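Local coordinates for monoamine oxidase regulatory protein, putative (Archaeoglobus fulgidus, PDB 1Q6W) that is of unproven function but adopts the hot dog fold of the MaoC-like family, whose members include enoyl-thioester hydratases and dehydratases, at residues A[70-75]-A[134-139]; A[76-81]-A[113-118]. All blocks are in the same frame, centred on the assembly; numbering follows the deposited sequence.

Contact 1: residues A[70-75]-A[134-139]; sequences LVLSIA and YKLEVK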
ATOM      1  N   LEU A  70       2.495   5.914  -0.165  1.00 34.99           N
ATOM      2  CA  LEU A  70       1.972   6.951   0.699  1.00 33.82           C
ATOM      3  C   LEU A  70       0.640   7.460   0.149  1.00 34.66           C
ATOM      4  O   LEU A  70      -0.356   7.576   0.876  1.00 33.87           O
ATOM      5  CB  LEU A  70       2.959   8.111   0.821  1.00 29.81           C
ATOM      6  CG  LEU A  70       2.397   9.349   1.538  1.00 31.17           C
ATOM      7  CD1 LEU A  70       2.024   9.004   2.982  1.00 31.60           C
ATOM      8  CD2 LEU A  70       3.406  10.466   1.470  1.00 32.79           C
ATOM      9  N   VAL A  71       0.624   7.763  -1.141  1.00 32.79           N
ATOM     10  CA  VAL A  71      -0.597   8.255  -1.759  1.00 30.71           C
ATOM     11  C   VAL A  71      -1.723   7.227  -1.643  1.00 32.80           C
ATOM     12  O   VAL A  71      -2.886   7.574  -1.393  1.00 33.91           O
ATOM     13  CB  VAL A  71      -0.377   8.599  -3.248  1.00 21.61           C
ATOM     14  CG1 VAL A  71      -1.643   9.206  -3.814  1.00 20.81           C
ATOM     15  CG2 VAL A  71       0.787   9.587  -3.395  1.00 18.29           C
ATOM     16  N   LEU A  72      -1.374   5.958  -1.817  1.00 21.61           N
ATOM     17  CA  LEU A  72      -2.362   4.902  -1.731  1.00 21.01           C
ATOM     18  C   LEU A  72      -2.916   4.825  -0.308  1.00 20.98           C
ATOM     19  O   LEU A  72      -4.119   4.766  -0.104  1.00 21.02           O
ATOM     20  CB  LEU A  72      -1.733   3.567  -2.149  1.00 19.32           C
ATOM     21  CG  LEU A  72      -2.665   2.344  -2.179  1.00 19.98           C
ATOM     22  CD1 LEU A  72      -3.913   2.648  -3.015  1.00 16.14           C
ATOM     23  CD2 LEU A  72      -1.913   1.130  -2.727  1.00 18.14           C
ATOM     24  N   SER A  73      -2.026   4.846   0.674  1.00 25.69           N
ATOM     25  CA  SER A  73      -2.418   4.791   2.077  1.00 25.91           C
ATOM     26  C   SER A  73      -3.302   5.975   2.474  1.00 27.68           C
ATOM     27  O   SER A  73      -4.344   5.795   3.112  1.00 27.99           O
ATOM     28  CB  SER A  73      -1.183   4.766   2.973  1.00 34.69           C
ATOM     29  OG  SER A  73      -0.488   3.544   2.832  1.00 39.62           O
ATOM     30  N   ILE A  74      -2.887   7.188   2.115  1.00 18.06           N
ATOM     31  CA  ILE A  74      -3.695   8.338   2.443  1.00 16.16           C
ATOM     32  C   ILE A  74      -5.056   8.245   1.768  1.00 18.77           C
ATOM     33  O   ILE A  74      -6.074   8.562   2.363  1.00 18.53           O
ATOM     34  CB  ILE A  74      -3.000   9.652   2.057  1.00 17.00           C
ATOM     35  CG1 ILE A  74      -1.761   9.875   2.964  1.00 15.98           C
ATOM     36  CG2 ILE A  74      -3.987  10.814   2.207  1.00 17.68           C
ATOM     37  CD1 ILE A  74      -1.041  11.203   2.743  1.00 13.59           C
ATOM     38  N   ALA A  75      -5.077   7.769   0.524  1.00 37.54           N
ATOM     39  CA  ALA A  75      -6.326   7.621  -0.230  1.00 36.60           C
ATOM     40  C   ALA A  75      -7.287   6.668   0.470  1.00 36.62           C
ATOM     41  O   ALA A  75      -8.401   7.055   0.816  1.00 36.31           O
ATOM     42  CB  ALA A  75      -6.028   7.122  -1.626  1.00 31.12           C
ATOM     43  N   TYR A 134     -14.109  -2.566  -4.755  1.00 36.44           N
ATOM     44  CA  TYR A 134     -14.208  -1.133  -4.981  1.00 37.08           C
ATOM     45  C   TYR A 134     -13.186  -0.647  -5.976  1.00 38.53           C
ATOM     46  O   TYR A 134     -12.090  -1.192  -6.074  1.00 38.81           O
ATOM     47  CB  TYR A 134     -14.002  -0.364  -3.666  1.00 31.07           C
ATOM     48  CG  TYR A 134     -14.959  -0.737  -2.561  1.00 32.48           C
ATOM     49  CD1 TYR A 134     -14.800  -1.922  -1.835  1.00 32.85           C
ATOM     50  CD2 TYR A 134     -16.031   0.103  -2.227  1.00 32.41           C
ATOM     51  CE1 TYR A 134     -15.690  -2.257  -0.801  1.00 34.35           C
ATOM     52  CE2 TYR A 134     -16.916  -0.219  -1.211  1.00 31.54           C
ATOM     53  CZ  TYR A 134     -16.746  -1.395  -0.499  1.00 33.72           C
ATOM     54  OH  TYR A 134     -17.641  -1.698   0.517  1.00 33.35           O
ATOM     55  N   LYS A 135     -13.547   0.391  -6.711  1.00 32.99           N
ATOM     56  CA  LYS A 135     -12.631   0.990  -7.660  1.00 36.11           C
ATOM     57  C   LYS A 135     -12.175   2.281  -6.993  1.00 37.42           C
ATOM     58  O   LYS A 135     -12.994   3.131  -6.651  1.00 35.76           O
ATOM     59  CB  LYS A 135     -13.331   1.309  -8.980  1.00 54.20           C
ATOM     60  CG  LYS A 135     -12.388   1.796 -10.057  1.00 59.90           C
ATOM     61  CD  LYS A 135     -13.138   2.117 -11.344  1.00 69.43           C
ATOM     62  CE  LYS A 135     -12.181   2.363 -12.515  1.00 76.94           C
ATOM     63  NZ  LYS A 135     -11.243   3.501 -12.274  1.00 84.70           N
ATOM     64  N   LEU A 136     -10.873   2.419  -6.781  1.00 30.70           N
ATOM     65  CA  LEU A 136     -10.338   3.606  -6.152  1.00 29.05           C
ATOM     66  C   LEU A 136      -9.762   4.565  -7.181  1.00 28.08           C
ATOM     67  O   LEU A 136      -9.053   4.157  -8.107  1.00 27.92           O
ATOM     68  CB  LEU A 136      -9.249   3.219  -5.152  1.00 42.50           C
ATOM     69  CG  LEU A 136      -8.564   4.369  -4.418  1.00 44.11           C
ATOM     70  CD1 LEU A 136      -9.585   5.122  -3.588  1.00 44.01           C
ATOM     71  CD2 LEU A 136      -7.479   3.827  -3.521  1.00 44.65           C
ATOM     72  N   GLU A 137     -10.068   5.847  -7.015  1.00 46.15           N
ATOM     73  CA  GLU A 137      -9.562   6.878  -7.909  1.00 45.75           C
ATOM     74  C   GLU A 137      -9.046   8.048  -7.099  1.00 44.11           C
ATOM     75  O   GLU A 137      -9.728   8.547  -6.211  1.00 46.67           O
ATOM     76  CB  GLU A 137     -10.657   7.353  -8.854  1.00 46.23           C
ATOM     77  CG  GLU A 137     -10.603   6.702 -10.205  1.00 50.72           C
ATOM     78  CD  GLU A 137     -11.725   7.146 -11.111  1.00 55.51           C
ATOM     79  OE1 GLU A 137     -12.022   8.365 -11.157  1.00 58.68           O
ATOM     80  OE2 GLU A 137     -12.308   6.270 -11.787  1.00 61.77           O
ATOM     81  N   VAL A 138      -7.828   8.473  -7.404  1.00 24.94           N
ATOM     82  CA  VAL A 138      -7.210   9.590  -6.708  1.00 25.74           C
ATOM     83  C   VAL A 138      -6.884  10.695  -7.720  1.00 26.02           C
ATOM     84  O   VAL A 138      -6.196  10.439  -8.710  1.00 24.43           O
ATOM     85  CB  VAL A 138      -5.915   9.136  -6.001  1.00 27.48           C
ATOM     86  CG1 VAL A 138      -5.386  10.251  -5.117  1.00 31.44           C
ATOM     87  CG2 VAL A 138      -6.175   7.913  -5.184  1.00 32.01           C
ATOM     88  N   LYS A 139      -7.387  11.906  -7.476  1.00 33.08           N
ATOM     89  CA  LYS A 139      -7.150  13.037  -8.382  1.00 38.49           C
ATOM     90  C   LYS A 139      -6.490  14.199  -7.652  1.00 36.13           C
ATOM     91  O   LYS A 139      -6.696  14.359  -6.450  1.00 32.98           O
ATOM     92  CB  LYS A 139      -8.468  13.536  -9.000  1.00 25.68           C
ATOM     93  CG  LYS A 139      -9.169  12.537  -9.917  1.00 34.98           C
ATOM     94  CD  LYS A 139     -10.489  13.111 -10.414  1.00 45.61           C
ATOM     95  CE  LYS A 139     -11.259  12.133 -11.299  1.00 53.97           C
ATOM     96  NZ  LYS A 139     -12.630  12.640 -11.585  1.00 63.73           N
TER
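Helix segment 70-75 packs through V71, L72 and A75 against L136 and V138 of strand segment 134-139; the two axes come within 9.7 Å and their directions diverge by 112°. The backbones are closest at A75 and V138, whose CA atoms lie 6.8 Å apart. A75 is central here because its single methyl meets both strand residues: its CB sits 3.6 Å from CG2 of V138 and 4.1 Å from CD2 of L136. V71, one turn earlier, also turns its CB toward the strand. Its CG1, anti to the backbone N (chi1 -176°), reaches CG1 of V138 at 4.1 Å, so V138 gives one methyl to A75 and the other to V71. L72 starts out differently, with CB directed away from the strand, but its side chain comes back at the end and puts CD1 3.8 Å from CD2 of L136. That L136 methyl therefore serves both L72 and A75. All five touching residues are buried and meet purely through aliphatic carbon. E137 directs its CB away from the helix, and its OE2 takes a salt bridge from NZ of K135 at 3.0 Å. This is the helix-on-sheet packing of a hot dog fold, in which the long helix lies in the curve of an antiparallel sheet. Strands 112-126 and 145-156 flank strand 129-139 and hydrogen-bond to it; A75 also touches A115, and V138 touches V146. V71 also packs on A66 and V107, and L72 on M69 of the second subunit.

Contact 2: residues A[76-81]-A[113-118]; sequences LGMVDQ and IAASAE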
ATOM      1  N   LEU A  76      -6.862   5.419   0.668  1.00 19.99           N
ATOM      2  CA  LEU A  76      -7.711   4.451   1.341  1.00 23.63           C
ATOM      3  C   LEU A  76      -8.171   5.015   2.686  1.00 26.38           C
ATOM      4  O   LEU A  76      -9.306   4.819   3.111  1.00 25.15           O
ATOM      5  CB  LEU A  76      -6.947   3.164   1.555  1.00 19.28           C
ATOM      6  CG  LEU A  76      -6.633   2.408   0.257  1.00 26.61           C
ATOM      7  CD1 LEU A  76      -5.698   1.224   0.528  1.00 23.98           C
ATOM      8  CD2 LEU A  76      -7.955   1.934  -0.398  1.00 23.11           C
ATOM      9  N   GLY A  77      -7.276   5.757   3.329  1.00 26.15           N
ATOM     10  CA  GLY A  77      -7.574   6.334   4.612  1.00 26.74           C
ATOM     11  C   GLY A  77      -8.680   7.350   4.589  1.00 31.65           C
ATOM     12  O   GLY A  77      -9.590   7.270   5.401  1.00 31.32           O
HETATM   13  N   MSE A  78      -8.626   8.310   3.678  1.00 44.18           N
HETATM   14  CA  MSE A  78      -9.668   9.313   3.672  1.00 47.40           C
HETATM   15  C   MSE A  78     -11.017   8.754   3.233  1.00 45.80           C
HETATM   16  O   MSE A  78     -12.065   9.328   3.534  1.00 44.75           O
HETATM   17  CB  MSE A  78      -9.251  10.540   2.848  1.00111.57           C
HETATM   18  CG  MSE A  78      -8.816  10.275   1.422  1.00121.19           C
HETATM   19 SE   MSE A  78      -8.141  11.892   0.551  1.00136.53          SE
HETATM   20  CE  MSE A  78      -6.358  11.310   0.134  1.00141.66           C
ATOM     21  N   VAL A  79     -10.999   7.615   2.552  1.00 42.54           N
ATOM     22  CA  VAL A  79     -12.240   6.978   2.112  1.00 42.14           C
ATOM     23  C   VAL A  79     -12.856   6.241   3.288  1.00 42.89           C
ATOM     24  O   VAL A  79     -14.066   6.299   3.501  1.00 44.15           O
ATOM     25  CB  VAL A  79     -11.985   5.963   0.949  1.00 23.47           C
ATOM     26  CG1 VAL A  79     -13.098   4.940   0.869  1.00 15.88           C
ATOM     27  CG2 VAL A  79     -11.903   6.724  -0.378  1.00 19.21           C
ATOM     28  N   ASP A  80     -12.013   5.546   4.050  1.00 36.49           N
ATOM     29  CA  ASP A  80     -12.478   4.801   5.207  1.00 37.31           C
ATOM     30  C   ASP A  80     -13.013   5.749   6.280  1.00 37.27           C
ATOM     31  O   ASP A  80     -13.948   5.421   7.008  1.00 34.64           O
ATOM     32  CB  ASP A  80     -11.353   3.948   5.778  1.00 86.86           C
ATOM     33  CG  ASP A  80     -11.867   2.853   6.694  1.00 92.16           C
ATOM     34  OD1 ASP A  80     -12.692   2.029   6.246  1.00 92.30           O
ATOM     35  OD2 ASP A  80     -11.448   2.809   7.867  1.00 93.87           O
ATOM     36  N   GLN A  81     -12.424   6.936   6.363  1.00 45.73           N
ATOM     37  CA  GLN A  81     -12.853   7.929   7.334  1.00 42.52           C
ATOM     38  C   GLN A  81     -14.340   8.255   7.160  1.00 39.27           C
ATOM     39  O   GLN A  81     -15.041   8.478   8.139  1.00 40.38           O
ATOM     40  CB  GLN A  81     -12.010   9.190   7.185  1.00 46.90           C
ATOM     41  CG  GLN A  81     -11.946  10.030   8.437  1.00 49.17           C
ATOM     42  CD  GLN A  81     -10.931  11.149   8.321  1.00 50.65           C
ATOM     43  OE1 GLN A  81      -9.808  10.933   7.876  1.00 51.89           O
ATOM     44  NE2 GLN A  81     -11.320  12.351   8.725  1.00 53.03           N
ATOM     45  N   ILE A 113      -4.442  16.069  -2.953  1.00 33.44           N
ATOM     46  CA  ILE A 113      -5.085  14.904  -3.533  1.00 33.46           C
ATOM     47  C   ILE A 113      -6.449  14.589  -2.935  1.00 32.01           C
ATOM     48  O   ILE A 113      -6.701  14.856  -1.767  1.00 32.35           O
ATOM     49  CB  ILE A 113      -4.189  13.675  -3.396  1.00 33.72           C
ATOM     50  CG1 ILE A 113      -3.953  13.370  -1.919  1.00 31.54           C
ATOM     51  CG2 ILE A 113      -2.866  13.927  -4.106  1.00 36.78           C
ATOM     52  CD1 ILE A 113      -3.156  12.126  -1.685  1.00 24.67           C
ATOM     53  N   ALA A 114      -7.331  14.034  -3.759  1.00 40.16           N
ATOM     54  CA  ALA A 114      -8.678  13.669  -3.342  1.00 39.25           C
ATOM     55  C   ALA A 114      -8.985  12.285  -3.895  1.00 38.11           C
ATOM     56  O   ALA A 114      -8.756  12.008  -5.075  1.00 37.95           O
ATOM     57  CB  ALA A 114      -9.661  14.653  -3.867  1.00 22.95           C
ATOM     58  N   ALA A 115      -9.507  11.415  -3.042  1.00 31.35           N
ATOM     59  CA  ALA A 115      -9.797  10.065  -3.458  1.00 33.56           C
ATOM     60  C   ALA A 115     -11.276   9.756  -3.421  1.00 35.70           C
ATOM     61  O   ALA A 115     -12.026  10.330  -2.636  1.00 37.07           O
ATOM     62  CB  ALA A 115      -9.050   9.087  -2.572  1.00 25.28           C
ATOM     63  N   SER A 116     -11.684   8.831  -4.275  1.00 39.37           N
ATOM     64  CA  SER A 116     -13.065   8.403  -4.328  1.00 39.84           C
ATOM     65  C   SER A 116     -13.063   6.897  -4.525  1.00 39.54           C
ATOM     66  O   SER A 116     -12.160   6.353  -5.170  1.00 38.33           O
ATOM     67  CB  SER A 116     -13.793   9.083  -5.493  1.00 57.42           C
ATOM     68  OG  SER A 116     -13.234   8.718  -6.744  1.00 58.77           O
ATOM     69  N   ALA A 117     -14.055   6.230  -3.950  1.00 30.11           N
ATOM     70  CA  ALA A 117     -14.180   4.796  -4.109  1.00 31.07           C
ATOM     71  C   ALA A 117     -15.589   4.471  -4.637  1.00 32.88           C
ATOM     72  O   ALA A 117     -16.579   5.074  -4.206  1.00 32.95           O
ATOM     73  CB  ALA A 117     -13.939   4.118  -2.796  1.00 48.78           C
ATOM     74  N   GLU A 118     -15.679   3.529  -5.565  1.00 43.14           N
ATOM     75  CA  GLU A 118     -16.972   3.158  -6.120  1.00 44.04           C
ATOM     76  C   GLU A 118     -17.139   1.645  -6.105  1.00 42.30           C
ATOM     77  O   GLU A 118     -16.214   0.915  -6.447  1.00 42.14           O
ATOM     78  CB  GLU A 118     -17.096   3.686  -7.545  1.00 65.50           C
ATOM     79  CG  GLU A 118     -18.409   3.376  -8.198  1.00 74.12           C
ATOM     80  CD  GLU A 118     -18.470   3.884  -9.617  1.00 80.58           C
ATOM     81  OE1 GLU A 118     -19.527   3.700 -10.269  1.00 84.96           O
ATOM     82  OE2 GLU A 118     -17.460   4.471 -10.077  1.00 85.89           O
TER
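M78 and V79, adjacent on helix segment 76-81, both turn toward strand segment 113-118 and supply the helix side of this contact. The axes approach to 7.7 Å at an angle of 60°, with V79 and S116 the nearest pair of CA atoms. Here the later half of the long central helix packs on strand 112-126 of the hot dog sheet; Y151 of strand 145-156 also touches V79 and A117. Aliphatic contacts do most of the work. M78, a selenomethionine, is poorly ordered, so all its contacts are approximate. Its CE lies 3.8 Å from CD1 of I113 and just as near its CG1, the two side chains crossing at about a right angle. Closer to the backbone, CG of M78 faces CB of A115 at 4.2 Å; chi1 of 55° sets that CG between the backbone N and the carbonyl carbon. Both methyls of V79 meet CB of A117, CG1 at 3.8 Å and CG2 at 4.1 Å, with CB of A115 a little further from CG2. A second kind of contact is side chain against backbone: the selenium of M78 comes up beside the strand, 3.9 Å from N of A115. The strand is hydrogen-bonded through its backbone on both edges, A115 to G26 and S116 to E137. Alternation sorts its residues: A115 and A117 direct CB toward the helix, A114 and S116 away from it. M78 and V79 thus lie against small methyls, I113 meets the end of M78, and with no polar bond between the segments, the contact rests on burial of apolar groups.

Contacts 1 and 2 lie with their centres 6 Å apart and use successive parts of one helix, 68-84, so together they lay it across two neighbouring strands of the antiparallel sheet. Along the chain the order is 70-75, 76-81, 113-118, 134-139, which nests contact 2 inside contact 1. Strands 112-126 and 129-139 follow each other in sequence and are joined by probable hydrogen bonds, K135 N to E118 O at 2.7 Å among them; L136 and L76 continue the apolar packing from one contact to the other. Both also reach the second subunit, so the central hot dog helix bridges its own sheet and the dimer partner.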